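Local coordinates for protein SnoN,Epimerase SnoN (Streptomyces nogalater, PDB 5EP9) that binds iron and 2-oxoglutarate and acts as a non-heme iron epimerase in the biosynthesis of nogalamycin, at residues V51-A54 / G55-A58; L92-D95 / T96-R99. All blocks are in the same frame, centred on the assembly; numbering follows the deposited sequence.

Both contacts lie in the SnoN part spanning residues 14-202, and each closes a single helical turn within one unbroken run of chain. Contact 1 comes first, where the loop after strand 45-48 turns into helix 54-70; contact 2 follows, where the short helix 90-93 gives way to helix 95-101. They stand in series, neither nested nor crossed, with centres about 16 Å apart and nearest atoms about 7 Å apart. The ties between them are indirect: helix 54-70, started by contact 1, supplies E63 to the cap serine of contact 2, while H103, just beyond helix 95-101, binds the carboxylate of E56 in contact 1.

Contact 1. Residues V51-A54 / G55-A58; sequences VLDA and GEVA
E56 folds its side chain back over D53, the two crossing at about a right angle with CG of E56 3.2 Å from OD1 of D53. The overlap is a capping box at the start of helix 54-70, defined by two reciprocal bonds. In one, E56 N donates to D53 OD1 (2.9 Å, 163°), the oxygen being met nearly along its C-O direction; CG of D53 sits between its own backbone N and carbonyl carbon (chi1 70°), which turns OD1 in toward the helix end. In the other, D53 N donates to E56 OE1 (2.9 Å) in a nearly straight bond through the anti lone pair of that oxygen. A water molecule donates a further bond to OE1, 2.6 Å away, and also donates to V51 O, so the loop preceding the cap is linked to the same carboxylate. OE2 of E56 has its own partner, H103. Beyond the box the first helical turn has its usual backbone bonds: V57 N donates to D53 O at 3.0 Å, and A58 N to A54 O. Apolar packing lies beside the polar pair, where CB of L52 rests on CG2 of V57 at 3.8 Å, while CD2 of L52 meets OE1 of E56, the two side chains crossing at a slant. V51, earlier in the loop, packs against helix 104-114. The carboxylate planes of D53 and E56 are 44° apart, and OD1 of D53 comes within 3.7 Å of OE1 of E56. Two like charges so close would repel, yet each of these oxygens accepts a backbone N-H; together with the helix N terminus, those donors probably offset the repulsion and stabilise both carboxylates in their ionised form.

Contact 2. Residues L92-D95 / T96-R99; sequences LGSD and TMRR
M97 N donates to S94 OG in a nearly straight bond (3.0 Å, 176°), which marks S94 as the N-cap of helix 95-101. T96 N reaches the same oxygen only weakly, at 3.3 Å and a bent 120°. Placing the hydroxyl opposite the backbone N (chi1 168°) directs OG to these amides. OG is also hydrogen-bonded to E63 OE2, which joins the cap to helix 54-70, and the same helix receives M97 on E63 and L67 and T96 on Y60. An alanine here has no OG, which would probably leave the M97 amide without its cap and the helix end less firmly tied to E63. Backbone bonds then carry the first turn: R98 N to S94 O at 3.0 Å and R99 N to D95 O at 2.7 Å.

Around this polar core the packing is mixed. CG of M97 passes 3.6 Å from S94 OG before its bent chain leads away, whereas R98 runs outward, extended from CG to NE. NH2 of R98 bonds to D278 O in the second SnoN part, 203-305, and NH1 of R99 has a long, weak ion pair with E59. R99 bends at chi3, which turns its guanidinium back over the turn, and D95 O sits 4.1 Å above one face of that guanidinium, offset toward its rim.

Contact 1. Residues V51-A54 / G55-A58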
loop_
_atom_site.group_PDB
_atom_site.type_symbol
_atom_site.label_atom_id
_atom_site.label_comp_id
_atom_site.label_asym_id
_atom_site.label_seq_id
_atom_site.Cartn_x
_atom_site.Cartn_y
_atom_site.Cartn_z
ATOM N N VAL A 51 6.010 2.097 -13.967
ATOM C CA VAL A 51 4.652 1.611 -14.067
ATOM C C VAL A 51 3.699 2.756 -14.572
ATOM O O VAL A 51 2.732 2.491 -15.251
ATOM C CB VAL A 51 4.256 0.929 -12.772
ATOM C CG1 VAL A 51 3.728 1.891 -11.737
ATOM C CG2 VAL A 51 3.208 -0.042 -13.057
ATOM N N LEU A 52 3.991 3.985 -14.187
ATOM C CA LEU A 52 3.361 5.168 -14.707
ATOM C C LEU A 52 4.270 5.895 -15.653
ATOM O O LEU A 52 5.496 5.953 -15.448
ATOM C CB LEU A 52 3.031 6.150 -13.581
ATOM C CG LEU A 52 2.083 5.687 -12.490
ATOM C CD1 LEU A 52 1.841 6.809 -11.459
ATOM C CD2 LEU A 52 0.758 5.196 -13.075
ATOM N N ASP A 53 3.689 6.426 -16.729
ATOM C CA ASP A 53 4.503 7.235 -17.623
ATOM C C ASP A 53 4.699 8.639 -17.034
ATOM O O ASP A 53 4.107 8.938 -15.997
ATOM C CB ASP A 53 3.983 7.161 -19.069
ATOM C CG ASP A 53 2.642 7.866 -19.259
ATOM O OD1 ASP A 53 2.347 8.866 -18.565
ATOM O OD2 ASP A 53 1.966 7.423 -20.231
ATOM N N ALA A 54 5.428 9.514 -17.736
ATOM C CA ALA A 54 5.763 10.832 -17.177
ATOM C C ALA A 54 4.472 11.738 -17.045
ATOM O O ALA A 54 4.347 12.474 -16.061
ATOM C CB ALA A 54 6.783 11.536 -18.071
ATOM N N GLY A 55 3.615 11.684 -18.048
ATOM C CA GLY A 55 2.362 12.430 -17.974
ATOM C C GLY A 55 1.439 12.021 -16.815
ATOM O O GLY A 55 0.802 12.863 -16.144
ATOM N N GLU A 56 1.377 10.723 -16.603
ATOM C CA GLU A 56 0.581 10.175 -15.508
ATOM C C GLU A 56 1.119 10.586 -14.212
ATOM O O GLU A 56 0.367 11.000 -13.308
ATOM C CB GLU A 56 0.549 8.687 -15.574
ATOM C CG GLU A 56 -0.260 8.165 -16.770
ATOM C CD GLU A 56 -0.227 6.620 -16.810
ATOM O OE1 GLU A 56 0.857 5.989 -16.802
ATOM O OE2 GLU A 56 -1.306 6.052 -16.990
ATOM N N VAL A 57 2.450 10.463 -14.069
ATOM C CA VAL A 57 3.050 10.949 -12.857
ATOM C C VAL A 57 2.642 12.451 -12.592
ATOM O O VAL A 57 2.213 12.867 -11.527
ATOM C CB VAL A 57 4.576 10.767 -12.878
ATOM C CG1 VAL A 57 5.177 11.537 -11.734
ATOM C CG2 VAL A 57 4.941 9.298 -12.753
ATOM N N ALA A 58 2.846 13.271 -13.574
ATOM C CA ALA A 58 2.530 14.764 -13.438
ATOM C C ALA A 58 1.045 15.082 -13.133
ATOM O O ALA A 58 0.748 15.846 -12.173
ATOM C CB ALA A 58 2.870 15.519 -14.650
HETATM O O HOH W 1 1.269 3.454 -17.184
#

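Contact 2. Residues L92-D95 / T96-R99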
loop_
_atom_site.group_PDB
_atom_site.type_symbol
_atom_site.label_atom_id
_atom_site.label_comp_id
_atom_site.label_asym_id
_atom_site.label_seq_id
_atom_site.Cartn_x
_atom_site.Cartn_y
_atom_site.Cartn_z
ATOM N N LEU A 92 -12.224 7.839 -2.568
ATOM C CA LEU A 92 -13.662 8.121 -2.373
ATOM C C LEU A 92 -14.010 9.534 -2.745
ATOM O O LEU A 92 -15.048 9.751 -3.248
ATOM C CB LEU A 92 -14.168 7.860 -0.931
ATOM C CG LEU A 92 -13.950 6.428 -0.376
ATOM C CD1 LEU A 92 -14.460 6.318 1.077
ATOM C CD2 LEU A 92 -14.623 5.393 -1.314
ATOM N N GLY A 93 -13.149 10.479 -2.451
ATOM C CA GLY A 93 -13.359 11.904 -2.777
ATOM C C GLY A 93 -12.691 12.429 -4.075
ATOM O O GLY A 93 -13.066 13.435 -4.580
ATOM N N SER A 94 -11.844 11.648 -4.683
ATOM C CA SER A 94 -11.137 12.061 -5.871
ATOM C C SER A 94 -11.203 11.017 -6.959
ATOM O O SER A 94 -10.644 9.950 -6.835
ATOM C CB SER A 94 -9.645 12.263 -5.483
ATOM O OG SER A 94 -8.849 12.407 -6.656
ATOM N N ASP A 95 -11.886 11.330 -8.003
ATOM C CA ASP A 95 -11.911 10.435 -9.156
ATOM C C ASP A 95 -10.381 10.126 -9.621
ATOM O O ASP A 95 -10.132 9.057 -10.145
ATOM C CB ASP A 95 -12.709 11.052 -10.286
ATOM C CG ASP A 95 -14.246 11.144 -9.874
ATOM O OD1 ASP A 95 -14.608 10.414 -8.918
ATOM O OD2 ASP A 95 -15.058 11.885 -10.474
ATOM N N THR A 96 -9.529 11.138 -9.594
ATOM C CA THR A 96 -8.298 11.100 -10.221
ATOM C C THR A 96 -7.469 9.994 -9.385
ATOM O O THR A 96 -6.976 9.051 -9.945
ATOM C CB THR A 96 -7.608 12.479 -10.210
ATOM O OG1 THR A 96 -8.265 13.345 -11.129
ATOM C CG2 THR A 96 -6.160 12.360 -10.649
ATOM N N MET A 97 -7.570 10.064 -8.084
ATOM C CA MET A 97 -7.094 9.024 -7.298
ATOM C C MET A 97 -7.768 7.638 -7.466
ATOM O O MET A 97 -7.078 6.599 -7.423
ATOM C CB MET A 97 -7.005 9.441 -5.785
ATOM C CG MET A 97 -6.011 10.567 -5.543
ATOM S SD MET A 97 -4.385 10.060 -6.181
ATOM C CE MET A 97 -3.501 11.573 -6.091
ATOM N N ARG A 98 -9.044 7.612 -7.726
ATOM C CA ARG A 98 -9.650 6.360 -8.052
ATOM C C ARG A 98 -9.097 5.792 -9.334
ATOM O O ARG A 98 -9.031 4.542 -9.448
ATOM C CB ARG A 98 -11.207 6.448 -8.119
ATOM C CG ARG A 98 -11.922 5.082 -8.005
ATOM C CD ARG A 98 -13.444 5.283 -8.056
ATOM N NE ARG A 98 -14.223 4.096 -7.641
ATOM C CZ ARG A 98 -14.446 3.006 -8.393
ATOM N NH1 ARG A 98 -13.892 2.889 -9.602
ATOM N NH2 ARG A 98 -15.253 2.019 -7.971
ATOM N N ARG A 99 -8.832 6.648 -10.326
ATOM C CA ARG A 99 -8.237 6.122 -11.571
ATOM C C ARG A 99 -6.875 5.512 -11.282
ATOM O O ARG A 99 -6.481 4.522 -11.871
ATOM C CB ARG A 99 -8.108 7.149 -12.700
ATOM C CG ARG A 99 -9.487 7.463 -13.323
ATOM C CD ARG A 99 -9.448 8.330 -14.575
ATOM N NE ARG A 99 -9.600 9.724 -14.239
ATOM C CZ ARG A 99 -8.604 10.576 -14.049
ATOM N NH1 ARG A 99 -7.305 10.190 -14.141
ATOM N NH2 ARG A 99 -8.936 11.835 -13.718
#